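Local structure of 401aa long hypothetical glucose-1-phosphate thymidylyltransferase (Sulfolobus tokodaii, 2GGO) at residues A[23-28]-A[58-63]; A[50-55]-A[81-86]; A[109-112]-A[117-120]; A[203-208]-A[219-224]. The protein catalyses nucleotidyl transfer to sugar 1-phosphates and probably also their acetylation, as a bifunctional enzyme in the synthesis of UDP-N-acetylglucosamine and UDP-N-acetylgalactosamine. One frame throughout, in Å; residues are numbered along the deposited sequence.

Contact 1 (A[23-28]-A[58-63])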
loop_
_atom_site.group_PDB
_atom_site.type_symbol
_atom_site.label_atom_id
_atom_site.label_comp_id
_atom_site.label_asym_id
_atom_site.label_seq_id
_atom_site.Cartn_x
_atom_site.Cartn_y
_atom_site.Cartn_z
ATOM N N LYS A 23 -2.170 -7.634 0.281
ATOM C CA LYS A 23 -1.614 -6.259 0.198
ATOM C C LYS A 23 -0.336 -6.089 -0.593
ATOM O O LYS A 23 -0.045 -4.987 -1.041
ATOM C CB LYS A 23 -1.404 -5.605 1.549
ATOM C CG LYS A 23 -1.499 -6.574 2.691
ATOM C CD LYS A 23 -0.286 -6.423 3.621
ATOM C CE LYS A 23 -0.191 -7.629 4.590
ATOM N NZ LYS A 23 0.293 -7.224 5.958
ATOM N N ALA A 24 0.438 -7.171 -0.741
ATOM C CA ALA A 24 1.729 -7.115 -1.440
ATOM C C ALA A 24 1.496 -6.736 -2.872
ATOM O O ALA A 24 2.403 -6.258 -3.558
ATOM C CB ALA A 24 2.402 -8.491 -1.370
ATOM N N PHE A 25 0.265 -6.938 -3.335
ATOM C CA PHE A 25 -0.080 -6.645 -4.747
ATOM C C PHE A 25 -0.813 -5.310 -5.002
ATOM O O PHE A 25 -1.211 -5.047 -6.096
ATOM C CB PHE A 25 -0.794 -7.837 -5.379
ATOM C CG PHE A 25 0.100 -9.009 -5.555
ATOM C CD1 PHE A 25 0.971 -9.066 -6.654
ATOM C CD2 PHE A 25 0.128 -10.017 -4.610
ATOM C CE1 PHE A 25 1.844 -10.127 -6.804
ATOM C CE2 PHE A 25 1.005 -11.078 -4.743
ATOM C CZ PHE A 25 1.861 -11.135 -5.851
ATOM N N VAL A 26 -0.975 -4.498 -3.979
ATOM C CA VAL A 26 -1.482 -3.124 -4.118
ATOM C C VAL A 26 -0.618 -2.428 -5.170
ATOM O O VAL A 26 0.622 -2.465 -5.032
ATOM C CB VAL A 26 -1.401 -2.377 -2.772
ATOM C CG1 VAL A 26 -1.481 -0.861 -2.945
ATOM C CG2 VAL A 26 -2.504 -2.801 -1.866
ATOM N N PRO A 27 -1.251 -1.796 -6.222
ATOM C CA PRO A 27 -0.428 -1.132 -7.212
ATOM C C PRO A 27 0.044 0.269 -6.792
ATOM O O PRO A 27 -0.632 1.027 -6.056
ATOM C CB PRO A 27 -1.320 -1.095 -8.462
ATOM C CG PRO A 27 -2.673 -1.090 -7.975
ATOM C CD PRO A 27 -2.687 -1.634 -6.556
ATOM N N ILE A 28 1.259 0.562 -7.213
ATOM C CA ILE A 28 1.818 1.877 -7.113
ATOM C C ILE A 28 2.094 2.156 -8.570
ATOM O O ILE A 28 2.896 1.440 -9.202
ATOM C CB ILE A 28 3.108 1.864 -6.293
ATOM C CG1 ILE A 28 2.819 1.322 -4.899
ATOM C CG2 ILE A 28 3.697 3.274 -6.233
ATOM C CD1 ILE A 28 3.995 0.680 -4.303
ATOM N N LYS A 58 -1.209 -18.427 -0.711
ATOM C CA LYS A 58 -0.147 -19.215 -1.367
ATOM C C LYS A 58 -0.262 -19.332 -2.891
ATOM O O LYS A 58 0.731 -19.247 -3.606
ATOM C CB LYS A 58 -0.110 -20.618 -0.729
ATOM C CG LYS A 58 0.633 -21.694 -1.509
ATOM C CD LYS A 58 -0.047 -23.095 -1.333
ATOM C CE LYS A 58 -1.575 -23.147 -1.741
ATOM N NZ LYS A 58 -1.892 -23.404 -3.201
ATOM N N GLU A 59 -1.480 -19.557 -3.369
ATOM C CA GLU A 59 -1.728 -19.831 -4.786
ATOM C C GLU A 59 -1.536 -18.587 -5.647
ATOM O O GLU A 59 -0.963 -18.649 -6.749
ATOM C CB GLU A 59 -3.162 -20.342 -4.982
ATOM C CG GLU A 59 -3.496 -20.684 -6.458
ATOM C CD GLU A 59 -4.719 -19.919 -7.039
ATOM O OE1 GLU A 59 -5.537 -20.570 -7.729
ATOM O OE2 GLU A 59 -4.853 -18.680 -6.846
ATOM N N TYR A 60 -2.071 -17.476 -5.127
ATOM C CA TYR A 60 -2.000 -16.161 -5.748
ATOM C C TYR A 60 -0.543 -15.722 -6.032
ATOM O O TYR A 60 -0.206 -15.325 -7.163
ATOM C CB TYR A 60 -2.726 -15.143 -4.844
ATOM C CG TYR A 60 -3.061 -13.836 -5.536
ATOM C CD1 TYR A 60 -4.337 -13.577 -6.010
ATOM C CD2 TYR A 60 -2.082 -12.881 -5.750
ATOM C CE1 TYR A 60 -4.621 -12.393 -6.657
ATOM C CE2 TYR A 60 -2.356 -11.716 -6.393
ATOM C CZ TYR A 60 -3.622 -11.460 -6.837
ATOM O OH TYR A 60 -3.841 -10.261 -7.478
ATOM N N PHE A 61 0.296 -15.807 -4.996
ATOM C CA PHE A 61 1.714 -15.450 -5.097
ATOM C C PHE A 61 2.443 -16.305 -6.105
ATOM O O PHE A 61 3.128 -15.804 -6.979
ATOM C CB PHE A 61 2.396 -15.533 -3.730
ATOM C CG PHE A 61 2.071 -14.390 -2.803
ATOM C CD1 PHE A 61 2.929 -13.300 -2.699
ATOM C CD2 PHE A 61 0.911 -14.410 -2.026
ATOM C CE1 PHE A 61 2.654 -12.240 -1.837
ATOM C CE2 PHE A 61 0.622 -13.372 -1.132
ATOM C CZ PHE A 61 1.476 -12.274 -1.045
ATOM N N GLU A 62 2.276 -17.615 -5.989
ATOM C CA GLU A 62 2.877 -18.542 -6.933
ATOM C C GLU A 62 2.502 -18.169 -8.352
ATOM O O GLU A 62 3.353 -18.146 -9.222
ATOM C CB GLU A 62 2.509 -19.990 -6.608
ATOM C CG GLU A 62 3.717 -20.861 -6.256
ATOM C CD GLU A 62 3.422 -21.934 -5.182
ATOM O OE1 GLU A 62 2.267 -22.000 -4.671
ATOM O OE2 GLU A 62 4.361 -22.710 -4.838
ATOM N N LYS A 63 1.235 -17.842 -8.581
ATOM C CA LYS A 63 0.760 -17.542 -9.929
ATOM C C LYS A 63 1.355 -16.273 -10.518
ATOM O O LYS A 63 1.648 -16.238 -11.707
ATOM C CB LYS A 63 -0.773 -17.510 -9.961
ATOM C CG LYS A 63 -1.343 -18.917 -10.103
ATOM C CD LYS A 63 -2.774 -19.078 -9.567
ATOM C CE LYS A 63 -3.412 -20.390 -10.092
ATOM N NZ LYS A 63 -3.949 -20.286 -11.503
#
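Phe25 meets two aromatic rings of helix 58-64, Tyr60 and Phe61. Its CB leaves the backbone toward the helix. CG is anti to the carbonyl carbon (chi1 -68°), which sends the ring out between the two partners. CG already lies close to CE2 of Tyr60. One atom further, Phe25 CD2 comes to 3.5 Å from Tyr60 CE2. That atom of the tyrosine sits over one face of the phenylalanine, off toward its rim. Phe25 CE2 reaches the second partner, 3.5 Å from Phe61 CE1 and over a face of that ring. Phe25 CZ ends the row at 4.0 Å from Phe61 CD1.

Both pairs are edge-to-face stacks. Tyr60 offers its edge to Phe25, with planes at 60°. Phe25 in turn offers its edge to Phe61, with planes at 61°. Ala24 CB adds a methyl contact, 3.8 Å from Phe61 CE1. Ile34 of helix 33-43 touches Ala24, Phe25 and Phe61, so a second helix shares the cluster. The 3-10 segment 23-25 is thus joined to helix 58-64 by apolar packing alone. With each ring tilted against the next, the fit depends on shape and on the weak polarity of C-H groups facing pi clouds.

Contact 2 (A[50-55]-A[81-86])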
loop_
_atom_site.group_PDB
_atom_site.type_symbol
_atom_site.label_atom_id
_atom_site.label_comp_id
_atom_site.label_asym_id
_atom_site.label_seq_id
_atom_site.Cartn_x
_atom_site.Cartn_y
_atom_site.Cartn_z
ATOM N N THR A 50 12.547 -15.006 -0.658
ATOM C CA THR A 50 11.463 -15.831 -0.206
ATOM C C THR A 50 10.351 -14.945 0.365
ATOM O O THR A 50 10.613 -14.055 1.201
ATOM C CB THR A 50 11.930 -16.757 0.912
ATOM O OG1 THR A 50 12.990 -17.567 0.419
ATOM C CG2 THR A 50 10.790 -17.668 1.383
ATOM N N VAL A 51 9.112 -15.209 -0.045
ATOM C CA VAL A 51 7.959 -14.571 0.610
ATOM C C VAL A 51 7.256 -15.501 1.605
ATOM O O VAL A 51 6.827 -16.582 1.249
ATOM C CB VAL A 51 6.933 -14.043 -0.419
ATOM C CG1 VAL A 51 6.045 -13.001 0.226
ATOM C CG2 VAL A 51 7.648 -13.462 -1.589
ATOM N N ILE A 52 7.138 -15.083 2.850
ATOM C CA ILE A 52 6.274 -15.798 3.788
ATOM C C ILE A 52 4.853 -15.228 3.649
ATOM O O ILE A 52 4.626 -14.027 3.754
ATOM C CB ILE A 52 6.797 -15.706 5.217
ATOM C CG1 ILE A 52 8.177 -16.389 5.265
ATOM C CG2 ILE A 52 5.823 -16.379 6.208
ATOM C CD1 ILE A 52 9.228 -15.633 6.057
ATOM N N VAL A 53 3.926 -16.115 3.345
ATOM C CA VAL A 53 2.563 -15.752 3.030
ATOM C C VAL A 53 1.604 -16.592 3.890
ATOM O O VAL A 53 2.035 -17.465 4.652
ATOM C CB VAL A 53 2.277 -15.932 1.512
ATOM C CG1 VAL A 53 3.324 -15.235 0.707
ATOM C CG2 VAL A 53 2.206 -17.409 1.092
ATOM N N SER A 54 0.307 -16.313 3.806
ATOM C CA SER A 54 -0.662 -17.178 4.445
ATOM C C SER A 54 -1.065 -18.255 3.444
ATOM O O SER A 54 -0.937 -18.059 2.229
ATOM C CB SER A 54 -1.858 -16.357 4.916
ATOM O OG SER A 54 -2.539 -15.800 3.802
ATOM N N SER A 55 -1.533 -19.399 3.950
ATOM C CA SER A 55 -1.976 -20.534 3.093
ATOM C C SER A 55 -3.080 -20.133 2.130
ATOM O O SER A 55 -3.028 -20.476 0.935
ATOM C CB SER A 55 -2.435 -21.694 3.963
ATOM O OG SER A 55 -1.671 -21.706 5.171
ATOM N N GLY A 81 7.054 -12.503 14.024
ATOM C CA GLY A 81 8.002 -13.531 14.434
ATOM C C GLY A 81 7.529 -14.959 14.221
ATOM O O GLY A 81 8.353 -15.875 14.127
ATOM N N ALA A 82 6.211 -15.161 14.165
ATOM C CA ALA A 82 5.633 -16.472 13.826
ATOM C C ALA A 82 5.800 -16.752 12.324
ATOM O O ALA A 82 5.730 -17.913 11.870
ATOM C CB ALA A 82 4.163 -16.537 14.240
ATOM N N ALA A 83 6.029 -15.662 11.577
ATOM C CA ALA A 83 6.301 -15.684 10.136
ATOM C C ALA A 83 7.645 -16.336 9.871
ATOM O O ALA A 83 7.764 -17.206 9.010
ATOM C CB ALA A 83 6.258 -14.258 9.548
ATOM N N ILE A 84 8.646 -15.913 10.637
ATOM C CA ILE A 84 10.002 -16.465 10.551
ATOM C C ILE A 84 10.237 -17.665 11.503
ATOM O O ILE A 84 11.372 -18.127 11.680
ATOM C CB ILE A 84 11.085 -15.350 10.686
ATOM C CG1 ILE A 84 10.489 -14.110 11.372
ATOM C CG2 ILE A 84 11.646 -14.981 9.301
ATOM C CD1 ILE A 84 11.508 -13.135 11.892
ATOM N N LEU A 85 9.155 -18.159 12.109
ATOM C CA LEU A 85 9.111 -19.541 12.584
ATOM C C LEU A 85 8.993 -20.426 11.347
ATOM O O LEU A 85 8.991 -21.656 11.447
ATOM C CB LEU A 85 7.935 -19.805 13.543
ATOM C CG LEU A 85 8.069 -19.696 15.073
ATOM C CD1 LEU A 85 7.275 -20.827 15.743
ATOM C CD2 LEU A 85 9.526 -19.709 15.567
ATOM N N SER A 86 8.878 -19.776 10.187
ATOM C CA SER A 86 8.954 -20.434 8.886
ATOM C C SER A 86 10.227 -20.008 8.130
ATOM O O SER A 86 10.365 -20.315 6.937
ATOM C CB SER A 86 7.694 -20.159 8.046
ATOM O OG SER A 86 6.508 -20.264 8.820
#
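Ile52 turns its CG2 anti to the backbone N and its CG1 anti to the carbonyl carbon (chi1 -63°). Both branches then face the loop 81-86, where Ala83 and Ile84 receive them. The second torsion, 137°, lies well short of fully extended. It carries CD1 to the Ile84 side of the contact, while CG2 stays with Ala83.

CG2 of Ile52 is 4.0 Å from CB of Ala83, methyl against methyl. The same CG2 comes to 3.5 Å from the carbonyl O of Ala83, and CD1 of Ile52 lies 3.7 Å from that O. The two ends of the isoleucine therefore both border one carbonyl oxygen. These are van der Waals contacts. CD1 of Ile52 also meets CG2 of Ile84 at 4.1 Å. The two isoleucine side chains cross at about a right angle there, and the rest of Ile84 leads away from the strand. Just one residue of the strand thus carries the packing, against two of the loop.

The contact is buried beside the probable nucleotide site. Ala83 touches Gln73, and Ile52 lies about 4 Å from Ala8, side chain to side chain; both neighbours probably bind the nucleoside triphosphate. Ile52 and Ala83 both rest on Leu6 of strand 2-6. Strand 48-53 runs parallel to and between strands 2-6 and 69-72 in the mixed sheet of the nucleotidyltransferase domain. Along the chain, the loop comes after strand 69-72 and before strand 92-97.

Contact 3 (A[109-112]-A[117-120])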
loop_
_atom_site.group_PDB
_atom_site.type_symbol
_atom_site.label_atom_id
_atom_site.label_comp_id
_atom_site.label_asym_id
_atom_site.label_seq_id
_atom_site.Cartn_x
_atom_site.Cartn_y
_atom_site.Cartn_z
ATOM N N CYS A 109 21.571 -2.182 0.398
ATOM C CA CYS A 109 22.874 -2.546 -0.118
ATOM C C CYS A 109 23.965 -2.349 0.948
ATOM O O CYS A 109 24.996 -3.024 0.985
ATOM C CB CYS A 109 23.182 -1.710 -1.342
ATOM S SG CYS A 109 22.054 -1.861 -2.747
ATOM N N ASN A 110 23.705 -1.425 1.832
ATOM C CA ASN A 110 24.668 -1.019 2.789
ATOM C C ASN A 110 24.653 -1.989 3.982
ATOM O O ASN A 110 25.704 -2.506 4.412
ATOM C CB ASN A 110 24.271 0.396 3.152
ATOM C CG ASN A 110 25.262 1.083 4.021
ATOM O OD1 ASN A 110 25.649 2.230 3.741
ATOM N ND2 ASN A 110 25.679 0.413 5.105
ATOM N N ILE A 111 23.446 -2.269 4.480
ATOM C CA ILE A 111 23.207 -3.203 5.595
ATOM C C ILE A 111 23.745 -4.633 5.359
ATOM O O ILE A 111 24.239 -5.277 6.272
ATOM C CB ILE A 111 21.681 -3.194 6.025
ATOM C CG1 ILE A 111 21.501 -3.686 7.449
ATOM C CG2 ILE A 111 20.809 -4.045 5.119
ATOM C CD1 ILE A 111 20.082 -3.447 8.008
ATOM N N ILE A 112 23.688 -5.126 4.129
ATOM C CA ILE A 112 24.022 -6.531 3.869
ATOM C C ILE A 112 25.525 -6.782 3.945
ATOM O O ILE A 112 25.982 -7.933 3.970
ATOM C CB ILE A 112 23.472 -7.021 2.498
ATOM C CG1 ILE A 112 24.070 -6.203 1.349
ATOM C CG2 ILE A 112 21.949 -6.980 2.503
ATOM C CD1 ILE A 112 23.458 -6.526 -0.028
ATOM N N ASN A 117 24.386 -7.905 13.403
ATOM C CA ASN A 117 22.963 -7.674 13.284
ATOM C C ASN A 117 22.717 -6.183 13.186
ATOM O O ASN A 117 23.174 -5.426 14.037
ATOM C CB ASN A 117 22.247 -8.228 14.495
ATOM C CG ASN A 117 22.369 -9.725 14.608
ATOM O OD1 ASN A 117 21.633 -10.457 13.983
ATOM N ND2 ASN A 117 23.291 -10.189 15.443
ATOM N N ALA A 118 22.000 -5.751 12.148
ATOM C CA ALA A 118 21.644 -4.331 11.998
ATOM C C ALA A 118 20.133 -4.102 11.730
ATOM O O ALA A 118 19.384 -5.036 11.456
ATOM C CB ALA A 118 22.511 -3.665 10.909
ATOM N N ILE A 119 19.718 -2.845 11.791
ATOM C CA ILE A 119 18.319 -2.482 11.717
ATOM C C ILE A 119 18.216 -1.077 11.168
ATOM O O ILE A 119 19.030 -0.226 11.495
ATOM C CB ILE A 119 17.691 -2.636 13.111
ATOM C CG1 ILE A 119 16.883 -3.924 13.168
ATOM C CG2 ILE A 119 16.868 -1.423 13.567
ATOM C CD1 ILE A 119 16.090 -4.031 14.405
ATOM N N ILE A 120 17.248 -0.852 10.279
ATOM C CA ILE A 120 17.034 0.485 9.706
ATOM C C ILE A 120 15.994 1.246 10.516
ATOM O O ILE A 120 15.014 0.679 10.980
ATOM C CB ILE A 120 16.761 0.441 8.183
ATOM C CG1 ILE A 120 18.037 -0.048 7.483
ATOM C CG2 ILE A 120 16.369 1.822 7.645
ATOM C CD1 ILE A 120 17.893 -0.430 6.034
#
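Ile111 of helix 106-111 lays its longer branch against Ala118 of strand 117-123. Its CB points toward the strand, and the CB of Ala118 points back at the helix. CG1 of Ile111 is anti to the backbone N (chi1 -158°), and CD1 continues the extended line. The branch therefore projects as a nearly straight arm.

The first atom of that arm to touch is CG1, at 3.6 Å from CB of Ala118. CD1 of Ile111 then passes the methyl group at 3.8 Å and comes down on the strand backbone. There CD1 of Ile111 lies 3.8 Å from C of Ala118 and 3.8 Å from N of Ile119. The arm tip thus rests on a peptide unit as well as on a side chain. Ile120, two residues beyond Ala118, also meets the tip of the arm. Its CB is turned aside, but CG1 bends back to 4.0 Å from Ile111 CD1. Ala118 and Ile120 so take the isoleucine between them. The side-chain contacts are apolar, and those with the peptide unit are van der Waals.

Helix 106-111 also carries Cys109, joined by a disulfide to Cys44. Ile111 packs on Lys162 of strand 155-164 and Leu94 of strand 92-97, while Ile119, whose CB points away from helix 106-111, touches Ile188 of helix 184-194. Helices 106-111 and 184-194 thus both pack on strand 117-123, which lies between strands 155-164 and 197-201 in the mixed sheet.

Contact 4 (A[203-208]-A[219-224])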
loop_
_atom_site.group_PDB
_atom_site.type_symbol
_atom_site.label_atom_id
_atom_site.label_comp_id
_atom_site.label_asym_id
_atom_site.label_seq_id
_atom_site.Cartn_x
_atom_site.Cartn_y
_atom_site.Cartn_z
ATOM N N GLU A 203 17.376 7.441 4.885
ATOM C CA GLU A 203 17.306 8.849 4.489
ATOM C C GLU A 203 16.174 9.353 3.536
ATOM O O GLU A 203 15.509 10.359 3.873
ATOM C CB GLU A 203 18.695 9.458 4.237
ATOM C CG GLU A 203 19.419 9.681 5.618
ATOM C CD GLU A 203 20.293 10.928 5.688
ATOM O OE1 GLU A 203 19.951 11.849 6.473
ATOM O OE2 GLU A 203 21.320 10.981 4.966
ATOM N N GLY A 204 15.932 8.668 2.411
ATOM C CA GLY A 204 14.792 9.014 1.529
ATOM C C GLY A 204 13.346 8.821 2.049
ATOM O O GLY A 204 13.028 9.055 3.228
ATOM N N TYR A 205 12.468 8.365 1.154
ATOM C CA TYR A 205 11.032 8.141 1.443
ATOM C C TYR A 205 10.673 6.712 1.926
ATOM O O TYR A 205 11.073 5.712 1.338
ATOM C CB TYR A 205 10.210 8.558 0.207
ATOM C CG TYR A 205 8.684 8.454 0.305
ATOM C CD1 TYR A 205 7.926 9.466 0.912
ATOM C CD2 TYR A 205 7.993 7.361 -0.266
ATOM C CE1 TYR A 205 6.524 9.375 0.972
ATOM C CE2 TYR A 205 6.585 7.273 -0.209
ATOM C CZ TYR A 205 5.870 8.282 0.404
ATOM O OH TYR A 205 4.498 8.196 0.482
ATOM N N TRP A 206 9.920 6.676 3.016
ATOM C CA TRP A 206 9.391 5.492 3.647
ATOM C C TRP A 206 7.867 5.699 3.900
ATOM O O TRP A 206 7.430 6.784 4.254
ATOM C CB TRP A 206 10.111 5.291 4.977
ATOM C CG TRP A 206 9.777 4.003 5.737
ATOM C CD1 TRP A 206 10.337 2.772 5.543
ATOM C CD2 TRP A 206 8.828 3.839 6.814
ATOM N NE1 TRP A 206 9.803 1.853 6.430
ATOM C CE2 TRP A 206 8.873 2.483 7.212
ATOM C CE3 TRP A 206 7.937 4.709 7.474
ATOM C CZ2 TRP A 206 8.057 1.970 8.233
ATOM C CZ3 TRP A 206 7.133 4.195 8.499
ATOM C CH2 TRP A 206 7.192 2.842 8.853
ATOM N N MET A 207 7.073 4.644 3.765
ATOM C CA MET A 207 5.662 4.692 4.117
ATOM C C MET A 207 5.267 3.265 4.427
ATOM O O MET A 207 5.497 2.399 3.621
ATOM C CB MET A 207 4.873 5.208 2.899
ATOM C CG MET A 207 3.309 5.266 3.046
ATOM S SD MET A 207 2.757 6.369 4.360
ATOM C CE MET A 207 3.043 7.973 3.582
ATOM N N ASP A 208 4.693 2.965 5.580
ATOM C CA ASP A 208 4.019 1.672 5.624
ATOM C C ASP A 208 2.611 1.854 5.078
ATOM O O ASP A 208 1.907 2.823 5.401
ATOM C CB ASP A 208 4.026 0.996 6.995
ATOM C CG ASP A 208 3.107 1.644 7.946
ATOM O OD1 ASP A 208 2.979 2.883 7.826
ATOM O OD2 ASP A 208 2.537 0.932 8.806
ATOM N N ASN A 219 1.134 6.531 -4.105
ATOM C CA ASN A 219 0.977 6.627 -5.550
ATOM C C ASN A 219 1.223 8.054 -5.917
ATOM O O ASN A 219 1.769 8.326 -6.987
ATOM C CB ASN A 219 -0.463 6.217 -5.932
ATOM C CG ASN A 219 -0.564 4.842 -6.434
ATOM O OD1 ASN A 219 -0.305 4.578 -7.590
ATOM N ND2 ASN A 219 -0.968 3.923 -5.578
ATOM N N LYS A 220 0.874 8.978 -5.013
ATOM C CA LYS A 220 1.180 10.401 -5.270
ATOM C C LYS A 220 2.681 10.607 -5.278
ATOM O O LYS A 220 3.252 11.099 -6.248
ATOM C CB LYS A 220 0.543 11.287 -4.222
ATOM C CG LYS A 220 -0.950 11.562 -4.432
ATOM C CD LYS A 220 -1.422 12.436 -3.336
ATOM C CE LYS A 220 -0.995 13.894 -3.607
ATOM N NZ LYS A 220 -1.574 14.637 -2.482
ATOM N N TRP A 221 3.340 10.146 -4.220
ATOM C CA TRP A 221 4.818 10.174 -4.224
ATOM C C TRP A 221 5.453 9.617 -5.512
ATOM O O TRP A 221 6.260 10.265 -6.179
ATOM C CB TRP A 221 5.375 9.452 -3.007
ATOM C CG TRP A 221 6.838 9.772 -2.874
ATOM C CD1 TRP A 221 7.387 10.847 -2.227
ATOM C CD2 TRP A 221 7.934 9.051 -3.464
ATOM N NE1 TRP A 221 8.759 10.823 -2.362
ATOM C CE2 TRP A 221 9.116 9.736 -3.121
ATOM C CE3 TRP A 221 8.030 7.882 -4.228
ATOM C CZ2 TRP A 221 10.384 9.274 -3.510
ATOM C CZ3 TRP A 221 9.255 7.443 -4.622
ATOM C CH2 TRP A 221 10.430 8.135 -4.272
ATOM N N ALA A 222 5.098 8.401 -5.863
ATOM C CA ALA A 222 5.624 7.784 -7.052
ATOM C C ALA A 222 5.408 8.566 -8.351
ATOM O O ALA A 222 6.263 8.543 -9.250
ATOM C CB ALA A 222 5.056 6.337 -7.184
ATOM N N LEU A 223 4.226 9.176 -8.482
ATOM C CA LEU A 223 3.886 9.944 -9.667
ATOM C C LEU A 223 4.837 11.119 -9.723
ATOM O O LEU A 223 5.394 11.448 -10.786
ATOM C CB LEU A 223 2.403 10.403 -9.629
ATOM C CG LEU A 223 1.964 11.191 -10.862
ATOM C CD1 LEU A 223 2.436 10.531 -12.157
ATOM C CD2 LEU A 223 0.456 11.345 -10.832
ATOM N N ASP A 224 5.072 11.718 -8.566
ATOM C CA ASP A 224 5.987 12.845 -8.521
ATOM C C ASP A 224 7.423 12.439 -8.863
ATOM O O ASP A 224 8.094 13.105 -9.663
ATOM C CB ASP A 224 5.939 13.492 -7.151
ATOM C CG ASP A 224 4.709 14.349 -6.958
ATOM O OD1 ASP A 224 4.152 14.859 -7.953
ATOM O OD2 ASP A 224 4.311 14.544 -5.797
#
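Tyr205 and Trp221 stack face to face. One face of the tyrosine ring carries CG of Trp221 over its centre, 3.5 Å above the plane. One face of the indole carries CD2 of Tyr205, displaced toward the rim. The planes are almost parallel, at 4°. The centroids of the tyrosine ring and the five-membered ring are 3.7 Å apart. The nearest atoms are CD1 of Tyr205 and CD1 of Trp221, at 3.5 Å. The six-membered part of the indole reaches past the tyrosine ring on the CB side.

In both residues CG is anti to the backbone N (chi1 -178° in Tyr205, -167° in Trp221), which sends each ring out from its backbone. Because the side chains pass in opposite directions, each CB lies over the partner's ring. CB of Tyr205 is 4.0 Å from the centroid of the five-membered ring, and CB of Trp221 is as far from the tyrosine centroid. Both are CH-pi contacts.

The pair joins the residue just before strand 206-208 to helix 212-225, within the nucleotidyltransferase family region. Strand 206-208 forms a small antiparallel sheet with strand 100-102. The helix turns other residues to the hexapeptide-repeat domain, a parallel beta-helix: Lys220 forms a salt bridge with Glu297, and Leu223 touches Ile282. Trp221 touches Ser103, whose OG accepts a hydrogen bond from the backbone N of Tyr205.

In the fold
Contacts 1, 2 and 3 are buried, while contact 4 lies at the surface. Contacts 1 and 2 are neighbours: helix 58-64 follows strand 48-53 in the chain, and Phe61 of contact 1 packs on Val53 and Val51 of segment 50-55. Contacts 2 and 3 both reach the large mixed sheet, yet stay about 10 Å apart at their nearest atoms. Both use aliphatic groups. Contacts 1 and 4 use aromatic rings, tilted in the first and parallel in the second. They also touch each other, through a probable hydrogen bond from Asn219 ND2 to Pro27 O, at 3.0 Å, and through Ile28 against Ala222.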